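Local coordinates for protein glutamate receptor 1 (Adineta vaga, PDB 4IO2) that binds L-glutamate in its clamshell-shaped ligand-binding domain and probably works, as part of the whole receptor, as a ligand-gated ion channel, at residues Ile8-Gly13 / Met52-Asp57; Glu46-Lys51 / Val223-Leu228; Ser99-Asp104 / Lys204-Ile209; Asn105-Leu110 / Phe178-Thr183. One frame throughout, in Å; residues are numbered along the deposited sequence.

Interaction 1: residues Ile8-Gly13 / Met52-Asp57; sequences ITLRIG and MGFVAD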
# COMPACT_ATOMS: atom_id res chain seq x y z
N ILE A 8 -19.61 17.77 10.30
CA ILE A 8 -20.17 16.52 10.80
C ILE A 8 -19.33 16.03 11.96
O ILE A 8 -18.11 16.11 11.91
CB ILE A 8 -20.14 15.44 9.69
CG1 ILE A 8 -20.94 15.90 8.45
CG2 ILE A 8 -20.56 14.08 10.21
CD1 ILE A 8 -22.41 16.17 8.73
N THR A 9 -19.98 15.51 12.99
CA THR A 9 -19.24 14.92 14.09
C THR A 9 -18.94 13.45 13.81
O THR A 9 -19.83 12.69 13.45
CB THR A 9 -20.04 15.03 15.43
OG1 THR A 9 -20.22 16.42 15.74
CG2 THR A 9 -19.30 14.35 16.58
N LEU A 10 -17.68 13.08 13.94
CA LEU A 10 -17.25 11.68 13.84
C LEU A 10 -16.80 11.16 15.16
O LEU A 10 -15.89 11.72 15.78
CB LEU A 10 -16.07 11.55 12.90
CG LEU A 10 -16.34 11.81 11.45
CD1 LEU A 10 -15.01 11.70 10.72
CD2 LEU A 10 -17.39 10.88 10.91
N ARG A 11 -17.39 10.06 15.58
CA ARG A 11 -16.88 9.26 16.71
C ARG A 11 -15.75 8.40 16.18
O ARG A 11 -15.94 7.51 15.32
CB ARG A 11 -17.98 8.37 17.30
CG ARG A 11 -19.18 9.10 17.87
CD ARG A 11 -20.33 8.13 18.15
NE ARG A 11 -20.66 7.42 16.93
CZ ARG A 11 -21.21 6.20 16.84
NH1 ARG A 11 -21.61 5.54 17.92
NH2 ARG A 11 -21.38 5.67 15.65
N ILE A 12 -14.53 8.70 16.63
CA ILE A 12 -13.30 8.10 16.10
C ILE A 12 -12.70 7.16 17.13
O ILE A 12 -12.22 7.61 18.16
CB ILE A 12 -12.25 9.16 15.74
CG1 ILE A 12 -12.83 10.18 14.78
CG2 ILE A 12 -10.99 8.48 15.18
CD1 ILE A 12 -11.88 11.32 14.39
N GLY A 13 -12.78 5.85 16.88
CA GLY A 13 -12.19 4.87 17.77
C GLY A 13 -10.68 4.80 17.55
O GLY A 13 -10.21 4.78 16.39
N MET A 52 -10.64 18.86 6.47
CA MET A 52 -11.98 18.38 6.15
C MET A 52 -13.09 19.05 6.95
O MET A 52 -14.25 19.05 6.53
CB MET A 52 -12.04 16.87 6.38
CG MET A 52 -11.05 16.11 5.48
SD MET A 52 -11.02 14.36 5.84
CE MET A 52 -12.59 14.01 5.10
N GLY A 53 -12.75 19.60 8.10
CA GLY A 53 -13.70 20.38 8.89
C GLY A 53 -14.73 19.59 9.67
O GLY A 53 -15.72 20.16 10.12
N PHE A 54 -14.51 18.30 9.88
CA PHE A 54 -15.37 17.52 10.77
C PHE A 54 -15.10 17.90 12.23
O PHE A 54 -14.09 18.55 12.55
CB PHE A 54 -15.23 15.99 10.56
CG PHE A 54 -13.83 15.45 10.73
CD1 PHE A 54 -13.29 15.19 11.98
CD2 PHE A 54 -13.09 15.12 9.61
CE1 PHE A 54 -12.02 14.66 12.11
CE2 PHE A 54 -11.81 14.62 9.73
CZ PHE A 54 -11.28 14.39 10.99
N VAL A 55 -15.98 17.47 13.11
CA VAL A 55 -15.77 17.61 14.55
C VAL A 55 -15.33 16.23 15.06
O VAL A 55 -16.01 15.23 14.85
CB VAL A 55 -17.04 18.10 15.24
CG1 VAL A 55 -16.85 18.17 16.74
CG2 VAL A 55 -17.42 19.50 14.71
N ALA A 56 -14.17 16.20 15.72
CA ALA A 56 -13.59 14.95 16.20
C ALA A 56 -14.03 14.62 17.61
O ALA A 56 -13.81 15.38 18.55
CB ALA A 56 -12.09 15.02 16.14
N ASP A 57 -14.67 13.47 17.75
CA ASP A 57 -14.99 12.90 19.05
C ASP A 57 -14.16 11.62 19.23
O ASP A 57 -14.57 10.53 18.83
CB ASP A 57 -16.50 12.63 19.14
CG ASP A 57 -16.90 11.91 20.41
OD1 ASP A 57 -16.11 11.89 21.37
OD2 ASP A 57 -18.05 11.39 20.46

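Interaction 2: residues Glu46-Lys51 / Val223-Leu228; sequences EYLRDK and VNILSL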
# COMPACT_ATOMS: atom_id res chain seq x y z
N GLU A 46 -5.80 15.46 13.68
CA GLU A 46 -5.75 16.90 13.57
C GLU A 46 -5.50 17.39 12.13
O GLU A 46 -6.12 18.34 11.68
CB GLU A 46 -4.71 17.48 14.52
CG GLU A 46 -4.57 18.99 14.50
CD GLU A 46 -5.88 19.72 14.75
OE1 GLU A 46 -6.81 19.13 15.37
OE2 GLU A 46 -5.99 20.89 14.32
N TYR A 47 -4.59 16.74 11.40
CA TYR A 47 -4.35 17.15 10.01
C TYR A 47 -5.60 16.91 9.18
O TYR A 47 -6.00 17.76 8.37
CB TYR A 47 -3.22 16.31 9.40
CG TYR A 47 -1.82 16.80 9.67
CD1 TYR A 47 -1.34 17.96 9.09
CD2 TYR A 47 -0.95 16.08 10.49
CE1 TYR A 47 -0.05 18.39 9.32
CE2 TYR A 47 0.35 16.51 10.72
CZ TYR A 47 0.79 17.67 10.14
OH TYR A 47 2.08 18.16 10.33
N LEU A 48 -6.28 15.79 9.39
CA LEU A 48 -7.50 15.52 8.64
C LEU A 48 -8.65 16.49 9.04
O LEU A 48 -9.38 17.00 8.18
CB LEU A 48 -7.98 14.10 8.86
CG LEU A 48 -7.10 13.03 8.19
CD1 LEU A 48 -7.49 11.68 8.71
CD2 LEU A 48 -7.28 13.11 6.67
N ARG A 49 -8.77 16.78 10.33
CA ARG A 49 -9.82 17.66 10.83
C ARG A 49 -9.63 19.05 10.23
O ARG A 49 -10.61 19.68 9.80
CB ARG A 49 -9.76 17.71 12.36
CG ARG A 49 -10.88 18.51 13.00
CD ARG A 49 -10.53 19.05 14.38
NE ARG A 49 -9.44 20.01 14.36
CZ ARG A 49 -9.52 21.28 13.95
NH1 ARG A 49 -10.67 21.82 13.53
NH2 ARG A 49 -8.43 22.02 13.97
N ASP A 50 -8.39 19.53 10.19
CA ASP A 50 -8.11 20.88 9.65
C ASP A 50 -8.46 20.97 8.18
O ASP A 50 -8.99 21.98 7.75
CB ASP A 50 -6.64 21.25 9.84
CG ASP A 50 -6.28 21.50 11.31
OD1 ASP A 50 -7.20 21.52 12.16
OD2 ASP A 50 -5.07 21.69 11.60
N LYS A 51 -8.21 19.92 7.42
CA LYS A 51 -8.51 19.93 5.98
C LYS A 51 -9.98 19.68 5.66
O LYS A 51 -10.52 20.23 4.71
CB LYS A 51 -7.67 18.88 5.24
CG LYS A 51 -6.19 19.20 5.15
CD LYS A 51 -5.43 18.15 4.35
CE LYS A 51 -5.59 18.36 2.84
NZ LYS A 51 -4.27 18.29 2.15
N VAL A 223 -9.74 11.02 -0.68
CA VAL A 223 -9.05 12.11 -1.36
C VAL A 223 -8.12 12.85 -0.39
O VAL A 223 -7.00 13.21 -0.75
CB VAL A 223 -10.07 13.07 -2.00
CG1 VAL A 223 -9.44 14.39 -2.45
CG2 VAL A 223 -10.77 12.37 -3.18
N ASN A 224 -8.58 13.08 0.83
CA ASN A 224 -7.77 13.76 1.79
C ASN A 224 -6.58 12.94 2.29
O ASN A 224 -5.50 13.49 2.50
CB ASN A 224 -8.64 14.28 2.93
CG ASN A 224 -9.31 15.56 2.60
OD1 ASN A 224 -8.71 16.63 2.74
ND2 ASN A 224 -10.54 15.49 2.12
N ILE A 225 -6.76 11.65 2.53
CA ILE A 225 -5.61 10.82 2.86
C ILE A 225 -4.56 10.85 1.76
O ILE A 225 -3.37 11.00 2.04
CB ILE A 225 -6.04 9.35 3.14
CG1 ILE A 225 -6.87 9.28 4.39
CG2 ILE A 225 -4.81 8.41 3.21
CD1 ILE A 225 -7.59 7.96 4.49
N LEU A 226 -4.99 10.73 0.52
CA LEU A 226 -4.05 10.69 -0.62
C LEU A 226 -3.34 12.04 -0.75
O LEU A 226 -2.19 12.09 -1.09
CB LEU A 226 -4.82 10.33 -1.87
CG LEU A 226 -5.24 8.86 -1.90
CD1 LEU A 226 -6.34 8.62 -2.96
CD2 LEU A 226 -4.03 7.98 -2.16
N SER A 227 -4.02 13.14 -0.47
CA SER A 227 -3.39 14.44 -0.48
C SER A 227 -2.33 14.54 0.63
O SER A 227 -1.24 15.07 0.38
CB SER A 227 -4.44 15.55 -0.31
OG SER A 227 -3.80 16.79 -0.29
N LEU A 228 -2.62 14.03 1.83
CA LEU A 228 -1.59 14.01 2.87
C LEU A 228 -0.39 13.16 2.46
O LEU A 228 0.76 13.48 2.80
CB LEU A 228 -2.15 13.50 4.20
CG LEU A 228 -3.22 14.34 4.91
CD1 LEU A 228 -3.59 13.72 6.24
CD2 LEU A 228 -2.75 15.80 5.13

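Interaction 3: residues Ser99-Asp104 / Lys204-Ile209; sequences SNSISD and KSTFGI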
# COMPACT_ATOMS: atom_id res chain seq x y z
N SER A 99 -10.32 2.77 4.24
CA SER A 99 -9.80 3.86 3.45
C SER A 99 -8.58 3.43 2.65
O SER A 99 -7.99 2.39 2.88
CB SER A 99 -9.40 5.03 4.36
OG SER A 99 -8.18 4.79 5.05
N ASN A 100 -8.17 4.28 1.73
CA ASN A 100 -6.87 4.12 1.10
C ASN A 100 -5.85 4.07 2.22
O ASN A 100 -6.02 4.66 3.30
CB ASN A 100 -6.59 5.27 0.13
CG ASN A 100 -7.51 5.23 -1.05
OD1 ASN A 100 -8.32 6.11 -1.25
ND2 ASN A 100 -7.40 4.18 -1.85
N SER A 101 -4.77 3.34 1.98
CA SER A 101 -3.79 3.05 3.01
C SER A 101 -3.13 4.31 3.57
O SER A 101 -2.80 5.24 2.80
CB SER A 101 -2.70 2.17 2.39
OG SER A 101 -1.48 2.15 3.15
N ILE A 102 -2.94 4.32 4.90
CA ILE A 102 -2.15 5.33 5.58
C ILE A 102 -0.67 4.95 5.73
O ILE A 102 0.16 5.82 5.99
CB ILE A 102 -2.75 5.74 6.94
CG1 ILE A 102 -2.81 4.56 7.92
CG2 ILE A 102 -4.18 6.35 6.71
CD1 ILE A 102 -3.25 5.05 9.34
N SER A 103 -0.36 3.66 5.58
CA SER A 103 1.00 3.16 5.74
C SER A 103 1.12 1.78 5.16
O SER A 103 0.15 1.01 5.24
CB SER A 103 1.37 3.10 7.24
OG SER A 103 2.72 2.66 7.45
N ASP A 104 2.27 1.45 4.59
CA ASP A 104 2.61 0.08 4.35
C ASP A 104 2.92 -0.61 5.68
O ASP A 104 3.05 0.02 6.74
CB ASP A 104 3.78 -0.03 3.37
CG ASP A 104 5.08 0.62 3.87
OD1 ASP A 104 5.25 0.82 5.09
OD2 ASP A 104 5.95 0.95 3.02
N LYS A 204 3.38 -8.79 3.90
CA LYS A 204 3.29 -7.43 3.36
C LYS A 204 1.83 -7.05 3.28
O LYS A 204 0.98 -7.80 2.74
CB LYS A 204 3.92 -7.35 1.98
CG LYS A 204 5.38 -7.79 1.93
CD LYS A 204 6.16 -7.41 3.16
CE LYS A 204 7.59 -7.94 3.12
NZ LYS A 204 7.79 -9.05 2.15
N SER A 205 1.52 -5.89 3.85
CA SER A 205 0.16 -5.49 4.04
C SER A 205 0.07 -3.96 4.16
O SER A 205 1.03 -3.26 3.91
CB SER A 205 -0.36 -6.22 5.30
OG SER A 205 0.51 -6.00 6.42
N THR A 206 -1.09 -3.47 4.55
CA THR A 206 -1.31 -2.05 4.72
C THR A 206 -2.13 -1.77 5.97
O THR A 206 -2.85 -2.66 6.43
CB THR A 206 -2.08 -1.47 3.51
OG1 THR A 206 -3.32 -2.19 3.34
CG2 THR A 206 -1.28 -1.56 2.19
N PHE A 207 -2.05 -0.56 6.47
CA PHE A 207 -2.94 -0.05 7.49
C PHE A 207 -3.93 0.87 6.80
O PHE A 207 -3.55 1.67 5.93
CB PHE A 207 -2.22 0.77 8.54
CG PHE A 207 -1.23 0.00 9.40
CD1 PHE A 207 -1.38 -1.34 9.69
CD2 PHE A 207 -0.15 0.67 9.96
CE1 PHE A 207 -0.46 -2.00 10.50
CE2 PHE A 207 0.76 0.02 10.79
CZ PHE A 207 0.61 -1.31 11.06
N GLY A 208 -5.21 0.78 7.18
CA GLY A 208 -6.25 1.64 6.64
C GLY A 208 -7.13 2.12 7.75
O GLY A 208 -7.24 1.49 8.80
N ILE A 209 -7.81 3.23 7.48
CA ILE A 209 -8.86 3.71 8.39
C ILE A 209 -10.11 2.85 8.18
O ILE A 209 -10.53 2.65 7.06
CB ILE A 209 -9.14 5.21 8.17
CG1 ILE A 209 -7.88 5.99 8.56
CG2 ILE A 209 -10.34 5.65 9.00
CD1 ILE A 209 -8.00 7.49 8.36

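Interaction 4: residues Asn105-Leu110 / Phe178-Thr183; sequences NSMRIL and FMDIGT. With GLU (glutamic acid), chain E.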
# COMPACT_ATOMS: atom_id res chain seq x y z
N ASN A 105 2.94 -1.92 5.65
CA ASN A 105 3.19 -2.73 6.83
C ASN A 105 3.71 -4.06 6.42
O ASN A 105 3.54 -4.50 5.27
CB ASN A 105 1.88 -2.91 7.66
CG ASN A 105 2.12 -3.64 8.97
OD1 ASN A 105 2.93 -3.22 9.78
ND2 ASN A 105 1.40 -4.74 9.18
N SER A 106 4.34 -4.71 7.39
CA SER A 106 4.75 -6.11 7.29
C SER A 106 5.03 -6.54 8.74
O SER A 106 5.00 -5.71 9.67
CB SER A 106 5.97 -6.28 6.41
OG SER A 106 7.03 -5.50 6.95
N MET A 107 5.24 -7.82 8.94
CA MET A 107 5.52 -8.35 10.28
C MET A 107 6.93 -8.86 10.37
O MET A 107 7.55 -9.19 9.35
CB MET A 107 4.54 -9.46 10.71
CG MET A 107 3.11 -9.00 10.77
SD MET A 107 2.02 -10.24 11.52
CE MET A 107 1.76 -11.35 10.17
N ARG A 108 7.44 -8.85 11.60
CA ARG A 108 8.71 -9.45 11.94
C ARG A 108 8.58 -10.41 13.08
O ARG A 108 7.62 -10.38 13.82
CB ARG A 108 9.77 -8.39 12.23
CG ARG A 108 10.08 -7.58 10.93
CD ARG A 108 11.44 -7.08 10.76
NE ARG A 108 12.43 -8.13 10.81
CZ ARG A 108 13.69 -7.85 11.06
NH1 ARG A 108 14.03 -6.57 11.30
NH2 ARG A 108 14.58 -8.84 11.13
N ILE A 109 9.55 -11.32 13.16
CA ILE A 109 9.66 -12.19 14.29
C ILE A 109 10.38 -11.47 15.46
O ILE A 109 11.47 -10.95 15.28
CB ILE A 109 10.43 -13.45 13.91
CG1 ILE A 109 9.69 -14.21 12.78
CG2 ILE A 109 10.62 -14.33 15.16
CD1 ILE A 109 10.51 -15.29 12.08
N LEU A 110 9.73 -11.47 16.63
CA LEU A 110 10.21 -10.86 17.90
C LEU A 110 10.71 -11.98 18.80
O LEU A 110 10.04 -12.98 18.98
CB LEU A 110 9.05 -10.12 18.59
CG LEU A 110 9.36 -9.41 19.92
CD1 LEU A 110 10.28 -8.25 19.71
CD2 LEU A 110 8.06 -8.92 20.61
N PHE A 178 5.07 -12.65 16.78
CA PHE A 178 5.05 -11.84 15.56
C PHE A 178 4.59 -10.45 15.97
O PHE A 178 3.76 -10.29 16.89
CB PHE A 178 3.98 -12.34 14.58
CG PHE A 178 4.16 -13.75 14.05
CD1 PHE A 178 5.38 -14.39 14.12
CD2 PHE A 178 3.09 -14.42 13.47
CE1 PHE A 178 5.52 -15.67 13.63
CE2 PHE A 178 3.23 -15.68 12.96
CZ PHE A 178 4.45 -16.31 13.05
N MET A 179 5.10 -9.45 15.28
CA MET A 179 4.74 -8.05 15.57
C MET A 179 4.93 -7.21 14.32
O MET A 179 5.85 -7.43 13.55
CB MET A 179 5.57 -7.54 16.72
CG MET A 179 5.14 -6.19 17.20
SD MET A 179 6.09 -5.73 18.72
CE MET A 179 5.30 -4.15 19.11
N ASP A 180 4.01 -6.30 14.07
CA ASP A 180 4.16 -5.35 12.98
C ASP A 180 5.50 -4.65 13.06
O ASP A 180 5.97 -4.28 14.13
CB ASP A 180 3.10 -4.27 13.05
CG ASP A 180 1.70 -4.74 12.74
OD1 ASP A 180 1.52 -5.79 12.05
OD2 ASP A 180 0.79 -3.99 13.16
N ILE A 181 6.10 -4.39 11.90
CA ILE A 181 7.47 -3.90 11.87
C ILE A 181 7.64 -2.51 12.48
O ILE A 181 8.65 -2.26 13.14
CB ILE A 181 8.03 -3.93 10.41
CG1 ILE A 181 9.52 -3.63 10.38
CG2 ILE A 181 7.23 -2.99 9.46
CD1 ILE A 181 10.12 -3.88 8.99
N GLY A 182 6.73 -1.59 12.24
CA GLY A 182 6.96 -0.24 12.76
C GLY A 182 6.98 -0.12 14.26
O GLY A 182 7.91 0.42 14.84
N THR A 183 5.97 -0.69 14.91
CA THR A 183 5.96 -0.71 16.37
C THR A 183 7.02 -1.70 16.94
O THR A 183 7.54 -1.45 18.03
CB THR A 183 4.54 -1.04 16.91
OG1 THR A 183 4.04 -2.25 16.29
CG2 THR A 183 3.59 0.15 16.69
N GLU E . -1.93 -4.41 12.96
CA GLU E . -2.35 -5.60 13.70
C GLU E . -3.82 -5.91 13.41
O GLU E . -4.52 -5.03 12.85
CB GLU E . -2.15 -5.45 15.21
CG GLU E . -0.72 -5.14 15.68
CD GLU E . 0.29 -6.28 15.52
OE1 GLU E . -0.12 -7.38 15.17
OE2 GLU E . 1.49 -6.06 15.83
OXT GLU E . -4.27 -7.03 13.74
O HOH W 1 4.30 -1.12 10.57

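Interaction 1: residues Ile8-Gly13 / Met52-Asp57
A chi1 of 57° sets CG of Phe54 between its backbone N and carbonyl carbon, the crowded position, while Leu10 (chi1 -68°) holds CG anti to its carbonyl carbon; together these torsions bring a leucine methyl over the phenyl ring. Leu10 CD1 stands 4.0 Å from the centroid of the Phe54 ring, close to the ring normal, a CH-pi contact. From the same side of the sheet CD1 of Ile12 reaches both Phe54 CE1 at 4.0 Å and Ala56 CB, and Ile45 and Leu48 of helix 40-52 close over this apolar layer. The backbones pair in parallel, residues 9 to 11 against 55 to 57. Four N-H...O bonds tie them, each bent by no more than 20°: Val55 N to Ile8 O (2.8 Å), Leu10 N to Val55 O (2.9 Å), Asp57 N to Leu10 O and Ile12 N to Asp57 O. On the other face Thr9 OG1 leans on Val55 CB at 3.6 Å, and Arg11 runs alongside Asp57 but sends its guanidinium to Asp80 and Gly77, while Asp57 OD1 bonds to Gln59 NE2. Strand 9-14, helix 40-52 and strand 55-60 thus form a beta-alpha-beta unit in the parallel sheet of one lobe of the periplasmic-binding-protein fold.

Interaction 2: residues Glu46-Lys51 / Val223-Leu228
A lysine that reaches, with a bent chain, from one helix to another crossing it steeply, its ammonium held by a serine hydroxyl, is the unusual feature of this contact. Helix 40-52 and helix 218-230, joined here through residues 46-51 and 223-228, belong to the same lobe of the periplasmic-binding-protein-like clamshell although 171 residues separate the two segments. Their local axes stay 10.6 Å apart and cross at 118°, so the helices meet over a short patch, and 333 Å² is buried in all. At its centre the two leucines cross obliquely: Leu48 CD2 lies 3.8 Å from Leu228 CD1 and also touches Asn224 CB. Leu228 CD1 meets Tyr47 CB as well, while the phenol ring of Tyr47 leads away toward Ile233 and Leu237 of helix 233-242.

At the margin Lys51 slides past Asn224 and Leu228 in the opposite direction to both. CG beside the backbone N (chi1 -71°) and an extended chi2 lay its CD 3.6 Å from Leu228 CD2; bends at chi3 and chi4 then turn CE and NZ toward Ser227. CE of Lys51 passes 3.6 Å from Asn224 OD1; the ND2 of that amide is bonded to Asp220 O one turn earlier in its own helix. On the far side of helix 40-52, Arg49 grips the Glu46 carboxylate side-on with NE and NH2, and Asp50 extends the salt-bridge network. The second subunit packs on Val223 and Leu226. Ser227 holds OG anti to its backbone N (chi1 178°), where it accepts a hydrogen bond from Lys51 NZ at 2.9 Å.

Interaction 3: residues Ser99-Asp104 / Lys204-Ile209
The two segments belong to the antiparallel pair of chain crossings that, as in ionotropic glutamate receptor ligand-binding domains, link the two lobes of the clamshell beside the glutamate pocket; segment 204-209 carries the pocket residue Phe207. The pairing is irregular, and its backbone bonds are spread along both segments. Ser99 grips Ile209 twice: Ser99 N donates to Ile209 O at 2.8 Å, and Ser99 OG accepts from Ile209 N at 2.9 Å. With OG in the crowded position between N and carbonyl carbon (chi1 75°), the hydroxyl also donates to Asn100 O. Further on, Ile102 N bonds to Phe207 O at 2.9 Å, in the carbonyl plane, and Phe207 N to Ser103 O at 3.0 Å, nearly straight at 171°. Ile102 crosses both Phe207 and Ile209 at about a right angle, its CG1 lying 3.9 Å from Phe207 CB and its CG2 near Ile209 CG1. The Phe207 ring extends toward Thr87, Asp180 and the bound glutamate, so the bonds lie on the backbone that carries this pocket residue. Thr206 OG1 turns to Arg229 of the second subunit, while Ser103 OG is bonded to Lys238. Beside the Phe207 ring, Ser103 CB approaches CD2 obliquely at 4.0 Å.

Interaction 4: residues Asn105-Leu110 / Phe178-Thr183
Strand 103-112 pairs antiparallel with strand 177-180 just where the latter passes into helix 181-190, a strand-to-helix junction that forms part of the glutamate site in this periplasmic-binding-protein-like clamshell. Among the backbone bonds, Arg108 and Met179 make a reciprocal, hydrogen-bonded pair: Arg108 N to Met179 O at 2.9 Å and Met179 N to Arg108 O at 3.1 Å. The pairing carries on into the first helical residue, Ile181 N donating to Ser106 O at 2.8 Å.

Van der Waals contacts flank it. Ile181, CG1 anti to its backbone N (chi1 -171°), lays CD1 3.9 Å from Arg108 CD and CG2 near Ser106 OG. Met179 and Leu110 lie side by side, SD to CD2, and Met107 SD touches Phe178 CB.

Polar side chains link this frame to the ligand. Asn105, CG anti to its backbone N (chi1 -175°), donates from ND2 to Asp180 OD1 at 3.1 Å; the amide and carboxylate planes are 85° apart, and ND2 meets OD1 from above the carboxylate plane, while OD1 lies close to the amide plane. Asn105 is thereby a second-shell residue for Asp180, and a water bridges Asn105 OD1 to Gly182 N. The ligand's other partners include Arg92, Thr87 and Arg136. Asp180 grips it at both ends: its N donates to the ligand OE2 at 3.1 Å, and its OD2 accepts from the ligand amino N at 2.8 Å.

Interactions 1 and 2 adjoin, centres 12 Å apart, because helix 40-52 leads into strand 55-60: Phe54 O lies 3.2 Å from Arg49 CG. Interaction 2 in turn touches interaction 3, where Ile225 CD1 packs 3.3 Å from Ser99 OG, and both meet the second subunit. Interactions 3 and 4 share strand 103-112 and one sheet, their centres 14 Å apart, and converge on the bound glutamate: Phe207 CZ lies 3.4 Å from Asp180 OD2, the atom that takes the ligand's amino group. Interaction 1 is remote from this site, its centre 30 Å from that of interaction 4 and on the opposite side of the chain's centre.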